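Long-range contacts in putative outer membrane protein (LpxR) (Salmonella typhimurium, PDB 3FID), which probably removes acyl groups from lipid A as a beta-barrel enzyme of the bacterial outer membrane, and binds zinc ions: residues K67-A72 / Y130-D135; I105-D111 / Q136-G142; A183-N189 / L215-A221. One frame throughout, in Å; residues are numbered along the deposited sequence.

Interaction 1: K67-A72 / Y130-D135; sequences KRKPEA and YPAWQD
Two loops at one end of the beta-barrel meet in a polar surface contact: K67-A72 belongs to the connection between strands 49-60 and 80-94, and Y130-D135 to the one between helix 114-125 and strand 140-157. They run in the same direction, with CA-CA distances of 5.6 Å for R68-Y130 and 4.4 Å for E71-A132, and bury 500 Å². K67-R68 ends a 3-10 turn; then K69 is extended, P70 kinks (phi/psi -68/-29) and E71 extends again. P131-Q134 forms another 3-10 turn, with Q134 N to P131 O at 3.1 Å and D135 N to A132 O at 2.9 Å. The Y130 ring (chi1 m) lies under K67, whose CB stands 4.1 Å above the ring centroid in a CH-pi contact, while R68 NH1 reaches the ring edge, 3.8 Å from CE2 of Y130. A132 CB nestles against K69 O at 3.3 Å. Q134 (chi1 p) sends NE2 to P70 O at 2.9 Å, and D135 (chi1 t) accepts A72 N on OD2, also at 2.9 Å; T241 is a second partner of OD2. One water joins K67 O (2.5 Å), K69 O (2.6 Å) and A132 N (2.8 Å); another links K67 NZ (3.0 Å) to Y130 OH (2.4 Å). K67 lies beside the zinc-binding D10. Side-chain amide, carboxylate and water satisfy backbone groups that no regular strand pairing serves, holding two irregular loops in register.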
loop_
_atom_site.group_PDB
_atom_site.type_symbol
_atom_site.label_atom_id
_atom_site.label_comp_id
_atom_site.label_asym_id
_atom_site.label_seq_id
_atom_site.Cartn_x
_atom_site.Cartn_y
_atom_site.Cartn_z
ATOM N N LYS A 67 -16.571 14.173 5.000
ATOM C CA LYS A 67 -15.476 14.242 5.989
ATOM C C LYS A 67 -15.831 15.108 7.203
ATOM O O LYS A 67 -15.316 14.889 8.317
ATOM C CB LYS A 67 -14.207 14.807 5.343
ATOM C CG LYS A 67 -13.424 13.815 4.507
ATOM C CD LYS A 67 -12.129 14.463 4.026
ATOM C CE LYS A 67 -11.267 13.515 3.191
ATOM N NZ LYS A 67 -10.143 14.280 2.534
ATOM N N ARG A 68 -16.705 16.092 6.982
ATOM C CA ARG A 68 -17.066 17.048 8.026
ATOM C C ARG A 68 -18.371 16.749 8.763
ATOM O O ARG A 68 -18.751 17.507 9.671
ATOM C CB ARG A 68 -17.106 18.468 7.457
ATOM C CG ARG A 68 -15.769 18.943 6.916
ATOM C CD ARG A 68 -15.712 20.466 6.853
ATOM N NE ARG A 68 -14.359 20.940 6.532
ATOM C CZ ARG A 68 -13.322 20.980 7.383
ATOM N NH1 ARG A 68 -13.439 20.576 8.652
ATOM N NH2 ARG A 68 -12.150 21.440 6.954
ATOM N N LYS A 69 -19.048 15.656 8.407
ATOM C CA LYS A 69 -20.322 15.304 9.062
ATOM C C LYS A 69 -20.103 14.663 10.447
ATOM O O LYS A 69 -19.042 14.093 10.697
ATOM C CB LYS A 69 -21.190 14.438 8.120
ATOM C CG LYS A 69 -21.651 15.259 6.919
ATOM C CD LYS A 69 -22.222 14.455 5.787
ATOM C CE LYS A 69 -22.773 15.404 4.706
ATOM N NZ LYS A 69 -22.912 14.754 3.356
ATOM N N PRO A 70 -21.105 14.766 11.353
ATOM C CA PRO A 70 -20.899 14.306 12.727
ATOM C C PRO A 70 -20.745 12.800 12.842
ATOM O O PRO A 70 -20.095 12.331 13.777
ATOM C CB PRO A 70 -22.188 14.738 13.467
ATOM C CG PRO A 70 -22.928 15.603 12.561
ATOM C CD PRO A 70 -22.446 15.362 11.156
ATOM N N GLU A 71 -21.371 12.051 11.927
ATOM C CA GLU A 71 -21.302 10.577 11.951
ATOM C C GLU A 71 -21.019 10.021 10.560
ATOM O O GLU A 71 -20.985 10.769 9.575
ATOM C CB GLU A 71 -22.608 9.985 12.490
ATOM C CG GLU A 71 -22.917 10.433 13.898
ATOM C CD GLU A 71 -24.310 10.083 14.329
ATOM O OE1 GLU A 71 -24.443 9.474 15.420
ATOM O OE2 GLU A 71 -25.261 10.410 13.573
ATOM N N ALA A 72 -20.813 8.709 10.489
ATOM C CA ALA A 72 -20.642 8.039 9.204
ATOM C C ALA A 72 -21.870 8.304 8.339
ATOM O O ALA A 72 -22.957 8.566 8.865
ATOM C CB ALA A 72 -20.423 6.550 9.393
ATOM N N TYR A 130 -12.017 16.114 12.413
ATOM C CA TYR A 130 -13.212 15.545 11.798
ATOM C C TYR A 130 -13.972 14.771 12.864
ATOM O O TYR A 130 -13.468 13.767 13.386
ATOM C CB TYR A 130 -12.845 14.624 10.637
ATOM C CG TYR A 130 -12.182 15.291 9.458
ATOM C CD1 TYR A 130 -11.126 14.659 8.800
ATOM C CD2 TYR A 130 -12.619 16.525 8.963
ATOM C CE1 TYR A 130 -10.505 15.239 7.685
ATOM C CE2 TYR A 130 -11.999 17.110 7.847
ATOM C CZ TYR A 130 -10.942 16.462 7.225
ATOM O OH TYR A 130 -10.288 17.017 6.128
ATOM N N PRO A 131 -15.188 15.252 13.216
ATOM C CA PRO A 131 -15.943 14.654 14.328
ATOM C C PRO A 131 -16.402 13.205 14.118
ATOM O O PRO A 131 -16.608 12.502 15.094
ATOM C CB PRO A 131 -17.144 15.614 14.505
ATOM C CG PRO A 131 -17.298 16.261 13.142
ATOM C CD PRO A 131 -15.886 16.420 12.626
ATOM N N ALA A 132 -16.537 12.759 12.868
ATOM C CA ALA A 132 -17.066 11.397 12.597
ATOM C C ALA A 132 -16.125 10.273 13.000
ATOM O O ALA A 132 -16.461 9.100 12.862
ATOM C CB ALA A 132 -17.542 11.243 11.138
ATOM N N TRP A 133 -14.943 10.624 13.518
ATOM C CA TRP A 133 -14.098 9.635 14.176
ATOM C C TRP A 133 -14.827 8.974 15.362
ATOM O O TRP A 133 -14.522 7.862 15.711
ATOM C CB TRP A 133 -12.760 10.259 14.614
ATOM C CG TRP A 133 -11.720 10.239 13.536
ATOM C CD1 TRP A 133 -11.185 11.320 12.869
ATOM C CD2 TRP A 133 -11.058 9.075 13.016
ATOM N NE1 TRP A 133 -10.238 10.891 11.958
ATOM C CE2 TRP A 133 -10.138 9.522 12.026
ATOM C CE3 TRP A 133 -11.143 7.707 13.301
ATOM C CZ2 TRP A 133 -9.307 8.636 11.300
ATOM C CZ3 TRP A 133 -10.327 6.818 12.576
ATOM C CH2 TRP A 133 -9.426 7.297 11.567
ATOM N N GLN A 134 -15.813 9.661 15.959
ATOM C CA GLN A 134 -16.629 9.088 17.045
ATOM C C GLN A 134 -17.453 7.912 16.536
ATOM O O GLN A 134 -17.832 7.038 17.309
ATOM C CB GLN A 134 -17.557 10.166 17.703
ATOM C CG GLN A 134 -18.609 10.775 16.787
ATOM C CD GLN A 134 -19.398 11.956 17.412
ATOM O OE1 GLN A 134 -19.671 11.976 18.627
ATOM N NE2 GLN A 134 -19.781 12.925 16.576
ATOM N N ASP A 135 -17.755 7.923 15.237
ATOM C CA ASP A 135 -18.544 6.858 14.613
ATOM C C ASP A 135 -17.671 5.950 13.718
ATOM O O ASP A 135 -18.147 5.374 12.734
ATOM C CB ASP A 135 -19.731 7.494 13.842
ATOM C CG ASP A 135 -20.829 6.500 13.523
ATOM O OD1 ASP A 135 -20.982 5.505 14.267
ATOM O OD2 ASP A 135 -21.555 6.742 12.533
HETATM O O HOH W 1 -16.477 14.230 10.441
HETATM O O HOH W 2 -8.819 15.610 4.822
#

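Interaction 2: I105-D111 / Q136-G142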
loop_
_atom_site.group_PDB
_atom_site.type_symbol
_atom_site.label_atom_id
_atom_site.label_comp_id
_atom_site.label_asym_id
_atom_site.label_seq_id
_atom_site.Cartn_x
_atom_site.Cartn_y
_atom_site.Cartn_z
ATOM N N ILE A 105 -0.010 -9.458 12.379
ATOM C CA ILE A 105 -1.057 -9.331 13.373
ATOM C C ILE A 105 -1.443 -7.866 13.410
ATOM O O ILE A 105 -0.620 -6.978 13.186
ATOM C CB ILE A 105 -0.609 -9.835 14.764
ATOM C CG1 ILE A 105 0.740 -9.211 15.153
ATOM C CG2 ILE A 105 -0.569 -11.372 14.731
ATOM C CD1 ILE A 105 1.340 -9.708 16.525
ATOM N N GLY A 106 -2.715 -7.607 13.628
ATOM C CA GLY A 106 -3.126 -6.238 13.772
ATOM C C GLY A 106 -4.547 -6.052 14.239
ATOM O O GLY A 106 -5.244 -7.011 14.659
ATOM N N VAL A 107 -4.970 -4.800 14.142
ATOM C CA VAL A 107 -6.318 -4.374 14.563
ATOM C C VAL A 107 -6.857 -3.308 13.604
ATOM O O VAL A 107 -6.106 -2.443 13.127
ATOM C CB VAL A 107 -6.379 -3.870 16.048
ATOM C CG1 VAL A 107 -5.366 -2.719 16.329
ATOM C CG2 VAL A 107 -7.853 -3.486 16.458
ATOM N N ILE A 108 -8.150 -3.415 13.292
ATOM C CA ILE A 108 -8.897 -2.310 12.681
ATOM C C ILE A 108 -9.948 -1.913 13.711
ATOM O O ILE A 108 -10.684 -2.777 14.201
ATOM C CB ILE A 108 -9.595 -2.755 11.369
ATOM C CG1 ILE A 108 -8.541 -3.152 10.310
ATOM C CG2 ILE A 108 -10.490 -1.656 10.842
ATOM C CD1 ILE A 108 -9.107 -3.952 9.117
ATOM N N GLY A 109 -10.019 -0.630 14.034
ATOM C CA GLY A 109 -10.938 -0.151 15.068
ATOM C C GLY A 109 -10.313 1.007 15.804
ATOM O O GLY A 109 -9.215 1.454 15.440
ATOM N N PRO A 110 -11.006 1.549 16.825
ATOM C CA PRO A 110 -10.420 2.641 17.624
ATOM C C PRO A 110 -8.995 2.329 18.180
ATOM O O PRO A 110 -8.156 3.222 18.259
ATOM C CB PRO A 110 -11.422 2.793 18.771
ATOM C CG PRO A 110 -12.693 2.379 18.188
ATOM C CD PRO A 110 -12.383 1.228 17.264
ATOM N N ASP A 111 -8.731 1.073 18.527
ATOM C CA ASP A 111 -7.418 0.638 19.045
ATOM C C ASP A 111 -6.264 0.836 18.047
ATOM O O ASP A 111 -5.106 0.887 18.451
ATOM C CB ASP A 111 -7.463 -0.829 19.497
ATOM C CG ASP A 111 -8.339 -1.033 20.737
ATOM O OD1 ASP A 111 -8.974 -0.040 21.180
ATOM O OD2 ASP A 111 -8.398 -2.185 21.236
ATOM N N GLN A 136 -16.376 5.834 14.055
ATOM C CA GLN A 136 -15.450 4.967 13.296
ATOM C C GLN A 136 -15.821 3.484 13.357
ATOM O O GLN A 136 -16.637 3.079 14.186
ATOM C CB GLN A 136 -13.994 5.204 13.752
ATOM C CG GLN A 136 -13.615 4.706 15.172
ATOM C CD GLN A 136 -12.150 4.988 15.470
ATOM O OE1 GLN A 136 -11.281 4.501 14.769
ATOM N NE2 GLN A 136 -11.880 5.797 16.499
ATOM N N ILE A 137 -15.228 2.673 12.470
ATOM C CA ILE A 137 -15.370 1.218 12.528
ATOM C C ILE A 137 -14.877 0.661 13.868
ATOM O O ILE A 137 -13.809 1.023 14.338
ATOM C CB ILE A 137 -14.655 0.499 11.326
ATOM C CG1 ILE A 137 -15.199 1.029 9.973
ATOM C CG2 ILE A 137 -14.794 -1.022 11.419
ATOM C CD1 ILE A 137 -16.716 0.777 9.704
ATOM N N GLU A 138 -15.671 -0.220 14.469
ATOM C CA GLU A 138 -15.356 -0.816 15.777
ATOM C C GLU A 138 -14.252 -1.878 15.710
ATOM O O GLU A 138 -14.003 -2.459 14.637
ATOM C CB GLU A 138 -16.611 -1.455 16.351
ATOM C CG GLU A 138 -16.984 -2.778 15.704
ATOM C CD GLU A 138 -18.324 -3.331 16.225
ATOM O OE1 GLU A 138 -18.831 -4.302 15.637
ATOM O OE2 GLU A 138 -18.867 -2.777 17.191
ATOM N N ASN A 139 -13.635 -2.163 16.862
ATOM C CA ASN A 139 -12.463 -3.045 16.948
ATOM C C ASN A 139 -12.706 -4.453 16.415
ATOM O O ASN A 139 -13.729 -5.081 16.727
ATOM C CB ASN A 139 -11.949 -3.160 18.390
ATOM C CG ASN A 139 -11.239 -1.904 18.881
ATOM O OD1 ASN A 139 -10.449 -1.300 18.161
ATOM N ND2 ASN A 139 -11.516 -1.511 20.136
ATOM N N ARG A 140 -11.763 -4.929 15.602
ATOM C CA ARG A 140 -11.600 -6.343 15.340
ATOM C C ARG A 140 -10.114 -6.588 15.228
ATOM O O ARG A 140 -9.442 -5.945 14.434
ATOM C CB ARG A 140 -12.310 -6.822 14.079
ATOM C CG ARG A 140 -12.053 -8.309 13.863
ATOM C CD ARG A 140 -12.683 -8.846 12.628
ATOM N NE ARG A 140 -14.138 -8.847 12.692
ATOM C CZ ARG A 140 -14.905 -9.261 11.685
ATOM N NH1 ARG A 140 -14.340 -9.709 10.551
ATOM N NH2 ARG A 140 -16.226 -9.229 11.800
ATOM N N TYR A 141 -9.614 -7.484 16.077
ATOM C CA TYR A 141 -8.209 -7.865 16.105
ATOM C C TYR A 141 -8.103 -9.042 15.194
ATOM O O TYR A 141 -9.055 -9.827 15.079
ATOM C CB TYR A 141 -7.795 -8.283 17.521
ATOM C CG TYR A 141 -7.411 -7.114 18.364
ATOM C CD1 TYR A 141 -6.079 -6.713 18.465
ATOM C CD2 TYR A 141 -8.388 -6.378 19.057
ATOM C CE1 TYR A 141 -5.713 -5.587 19.223
ATOM C CE2 TYR A 141 -8.027 -5.271 19.826
ATOM C CZ TYR A 141 -6.686 -4.885 19.898
ATOM O OH TYR A 141 -6.337 -3.797 20.655
ATOM N N GLY A 142 -6.968 -9.183 14.523
ATOM C CA GLY A 142 -6.845 -10.299 13.609
ATOM C C GLY A 142 -5.465 -10.483 13.044
ATOM O O GLY A 142 -4.496 -9.915 13.533
HETATM O O HOH W 3 -8.563 3.964 14.819
HETATM O O HOH W 4 -8.888 5.998 16.944
#
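I105 enters on the last part of the antiparallel ladder between strands 97-108 and 140-157, neighbours in the barrel wall, its CA 3.5 Å from G142 O. G106 and G142 form a hydrogen-bonded pair, G106 N to G142 O 2.9 Å and G142 N to G106 O 2.8 Å. V107 faces Y141 in a non-hydrogen-bonded pair; V107 CG2 sits 3.8 Å from the Y141 ring centroid, over its face. I108 and R140 close the ladder, with I108 N to R140 O 3.1 Å and R140 N to I108 O 2.8 Å; on their face I108 CG2 approaches I137 CG2 at 4.4 Å, and Y232 packs on both isoleucines. G109 leaves the strand at phi 146°, its CA 3.2 Å from I137 O. A CB there would collide with N139 OD1 and the preceding carbonyl, so glycine alone fits. P110 lies against Q136, which reaches G109 O and P110 O through two waters. D111 makes two hydrogen bonds: its N donates to N139 OD1 (3.0 Å), and its OD2 accepts Y141 OH (2.7 Å). Beyond the ladder, polar side chains of N139, Y141 and D111 tie the P110-D111 3-10 turn to the other segment.

Interaction 3: A183-N189 / L215-A221; sequences ATVALGN and LIYKVFA. With CXE (pentaethylene glycol monodecyl ether), chain K.
Strands 176-188 and 215-228 are neighbouring staves of the barrel wall, and pair antiparallel here at the loop end of their hairpin. The local axes come within 4.7 Å at 159°, and the backbones are extended through G188, N189 turning away at phi/psi -95/9. V185-A221 and L187-V219 are hydrogen-bonded pairs, A186-F220 and G188-K218 non-hydrogen-bonded ones. V185 N to A221 O is 2.8 Å, A221 N to V185 O 3.0 Å, L187 N to V219 O 3.0 Å and V219 N to L187 O 2.8 Å. N189 N to Y217 O follows at 3.3 Å. The small A186 methyl sits between two larger side chains, CB 4.0 Å from F220 CB and 4.1 Å from K218 CE. K218, fully extended, ends at N197 and F193. G188 lets the strands close up, its CA 3.2 Å from Y217 O; a CB would strike that oxygen. On the other face V185, L187, V219 and A221 form a low apolar relief, against which the end of the detergent's decyl chain (C1 to C4) lies: CXE C4 is 3.6 Å from V219 CG1 and C1 3.9 Å from L187 CD2. Y217 (chi1 p) swings its ring across the seam, CE2 4.3 Å from L187 CD1 and CE1 3.5 Å from N189 CB. N189 (chi1 p) extends the bonding beyond the ladder, OD1 accepting Y217 N at 3.1 Å and ND2 donating to L215 O at 2.9 Å. The apolar relief is consistent with a lipid-facing wall, the buried lysine with a polar interior; the asparagine amide replaces backbone where pairing ends.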
loop_
_atom_site.group_PDB
_atom_site.type_symbol
_atom_site.label_atom_id
_atom_site.label_comp_id
_atom_site.label_asym_id
_atom_site.label_seq_id
_atom_site.Cartn_x
_atom_site.Cartn_y
_atom_site.Cartn_z
ATOM N N ALA A 183 0.494 -7.746 -13.342
ATOM C CA ALA A 183 1.846 -7.759 -13.877
ATOM C C ALA A 183 2.471 -6.385 -13.700
ATOM O O ALA A 183 1.767 -5.388 -13.644
ATOM C CB ALA A 183 1.838 -8.189 -15.363
ATOM N N THR A 184 3.803 -6.351 -13.629
ATOM C CA THR A 184 4.551 -5.117 -13.561
ATOM C C THR A 184 5.559 -5.204 -14.701
ATOM O O THR A 184 6.001 -6.297 -15.022
ATOM C CB THR A 184 5.294 -5.011 -12.183
ATOM O OG1 THR A 184 4.341 -5.092 -11.106
ATOM C CG2 THR A 184 6.083 -3.693 -12.044
ATOM N N VAL A 185 5.859 -4.076 -15.341
ATOM C CA VAL A 185 7.046 -3.981 -16.200
ATOM C C VAL A 185 8.014 -3.009 -15.541
ATOM O O VAL A 185 7.594 -2.043 -14.887
ATOM C CB VAL A 185 6.702 -3.539 -17.650
ATOM C CG1 VAL A 185 6.033 -4.709 -18.379
ATOM C CG2 VAL A 185 5.800 -2.283 -17.672
ATOM N N ALA A 186 9.302 -3.286 -15.656
ATOM C CA ALA A 186 10.307 -2.445 -15.023
ATOM C C ALA A 186 11.559 -2.368 -15.867
ATOM O O ALA A 186 11.896 -3.308 -16.602
ATOM C CB ALA A 186 10.654 -2.965 -13.620
ATOM N N LEU A 187 12.234 -1.240 -15.760
ATOM C CA LEU A 187 13.593 -1.122 -16.246
ATOM C C LEU A 187 14.463 -0.520 -15.161
ATOM O O LEU A 187 13.995 0.315 -14.368
ATOM C CB LEU A 187 13.619 -0.276 -17.514
ATOM C CG LEU A 187 13.500 1.225 -17.479
ATOM C CD1 LEU A 187 14.918 1.833 -17.361
ATOM C CD2 LEU A 187 12.835 1.665 -18.795
ATOM N N GLY A 188 15.738 -0.889 -15.150
ATOM C CA GLY A 188 16.626 -0.497 -14.043
ATOM C C GLY A 188 18.000 -1.119 -14.211
ATOM O O GLY A 188 18.208 -1.917 -15.123
ATOM N N ASN A 189 18.931 -0.771 -13.331
ATOM C CA ASN A 189 20.289 -1.348 -13.406
ATOM C C ASN A 189 20.516 -2.557 -12.518
ATOM O O ASN A 189 21.641 -3.046 -12.404
ATOM C CB ASN A 189 21.364 -0.263 -13.217
ATOM C CG ASN A 189 21.397 0.298 -11.825
ATOM O OD1 ASN A 189 20.458 0.121 -11.046
ATOM N ND2 ASN A 189 22.491 0.978 -11.489
ATOM N N LEU A 215 25.280 3.294 -7.538
ATOM C CA LEU A 215 24.058 3.773 -8.185
ATOM C C LEU A 215 23.023 2.652 -8.303
ATOM O O LEU A 215 23.306 1.548 -8.769
ATOM C CB LEU A 215 24.342 4.358 -9.584
ATOM C CG LEU A 215 23.164 4.947 -10.383
ATOM C CD1 LEU A 215 22.657 6.305 -9.849
ATOM C CD2 LEU A 215 23.485 5.029 -11.867
ATOM N N ILE A 216 21.809 2.984 -7.891
ATOM C CA ILE A 216 20.678 2.116 -8.081
ATOM C C ILE A 216 19.560 2.953 -8.676
ATOM O O ILE A 216 19.347 4.130 -8.291
ATOM C CB ILE A 216 20.275 1.431 -6.753
ATOM C CG1 ILE A 216 19.304 0.266 -7.020
ATOM C CG2 ILE A 216 19.689 2.464 -5.746
ATOM C CD1 ILE A 216 19.129 -0.643 -5.830
ATOM N N TYR A 217 18.902 2.390 -9.678
ATOM C CA TYR A 217 17.701 3.031 -10.229
ATOM C C TYR A 217 16.703 2.043 -10.819
ATOM O O TYR A 217 17.065 0.948 -11.254
ATOM C CB TYR A 217 18.036 4.134 -11.241
ATOM C CG TYR A 217 18.600 3.627 -12.536
ATOM C CD1 TYR A 217 20.000 3.542 -12.726
ATOM C CD2 TYR A 217 17.748 3.236 -13.577
ATOM C CE1 TYR A 217 20.525 3.061 -13.915
ATOM C CE2 TYR A 217 18.263 2.764 -14.772
ATOM C CZ TYR A 217 19.636 2.668 -14.936
ATOM O OH TYR A 217 20.106 2.191 -16.135
ATOM N N LYS A 218 15.431 2.440 -10.824
ATOM C CA LYS A 218 14.360 1.558 -11.275
ATOM C C LYS A 218 13.175 2.429 -11.645
ATOM O O LYS A 218 12.904 3.407 -10.946
ATOM C CB LYS A 218 13.983 0.578 -10.149
ATOM C CG LYS A 218 12.766 -0.330 -10.465
ATOM C CD LYS A 218 12.479 -1.341 -9.350
ATOM C CE LYS A 218 11.164 -2.109 -9.665
ATOM N NZ LYS A 218 10.867 -3.058 -8.534
ATOM N N VAL A 219 12.512 2.119 -12.771
ATOM C CA VAL A 219 11.274 2.780 -13.147
ATOM C C VAL A 219 10.292 1.680 -13.487
ATOM O O VAL A 219 10.677 0.692 -14.097
ATOM C CB VAL A 219 11.440 3.719 -14.362
ATOM C CG1 VAL A 219 10.154 4.443 -14.629
ATOM C CG2 VAL A 219 12.591 4.760 -14.122
ATOM N N PHE A 220 9.035 1.805 -13.068
ATOM C CA PHE A 220 8.117 0.683 -13.212
ATOM C C PHE A 220 6.687 1.149 -13.378
ATOM O O PHE A 220 6.333 2.279 -12.999
ATOM C CB PHE A 220 8.188 -0.291 -12.000
ATOM C CG PHE A 220 7.684 0.328 -10.736
ATOM C CD1 PHE A 220 8.538 1.089 -9.933
ATOM C CD2 PHE A 220 6.341 0.225 -10.387
ATOM C CE1 PHE A 220 8.059 1.728 -8.773
ATOM C CE2 PHE A 220 5.854 0.854 -9.236
ATOM C CZ PHE A 220 6.722 1.620 -8.436
ATOM N N ALA A 221 5.886 0.266 -13.950
ATOM C CA ALA A 221 4.451 0.477 -14.114
ATOM C C ALA A 221 3.786 -0.895 -14.017
ATOM O O ALA A 221 4.287 -1.867 -14.596
ATOM C CB ALA A 221 4.186 1.141 -15.468
HETATM C C1 CXE K . 9.162 0.543 -18.033
HETATM C C2 CXE K . 8.252 1.168 -16.995
HETATM C C3 CXE K . 7.385 2.284 -17.578
HETATM C C4 CXE K . 8.085 3.642 -17.520
HETATM C C5 CXE K . 7.224 4.812 -17.979
HETATM C C6 CXE K . 7.494 6.032 -17.095
HETATM C C7 CXE K . 7.404 7.378 -17.817
HETATM C C8 CXE K . 7.614 8.515 -16.820
HETATM C C9 CXE K . 7.355 9.895 -17.408
HETATM C C10 CXE K . 7.668 10.980 -16.381
HETATM O O11 CXE K . 7.652 12.273 -16.989
HETATM C C12 CXE K . 7.694 13.325 -16.021
HETATM C C13 CXE K . 7.175 14.631 -16.622
HETATM O O14 CXE K . 7.152 15.664 -15.626
HETATM C C15 CXE K . 6.022 16.534 -15.729
HETATM C C16 CXE K . 4.792 15.872 -15.103
HETATM O O17 CXE K . 3.723 16.811 -14.959
HETATM C C18 CXE K . 2.582 16.473 -15.747
HETATM C C19 CXE K . 1.656 17.676 -15.864
HETATM O O20 CXE K . 2.248 18.783 -15.186
#

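From the N terminus, K67-A72 comes first, then I105-D111; Y130-D135 and Q136-G142 follow directly on one another. Interactions 1 and 2 therefore cross: interaction 1 closes a long excursion through strands 80-94 and 97-108 and helix 114-125, while interaction 2 closes the shorter connection holding that helix and joins strand 97-108 to 140-157. Their centres lie about 17 Å apart on the same side of the chain's centre. Interaction 3 comes later in series, closing the loop between strands 176-188 and 215-228 on the opposite side, its centre about 36 Å from that of interaction 2. Interactions 2 and 3 pair strands of the same barrel sheet; interaction 1 ties its connecting loops together.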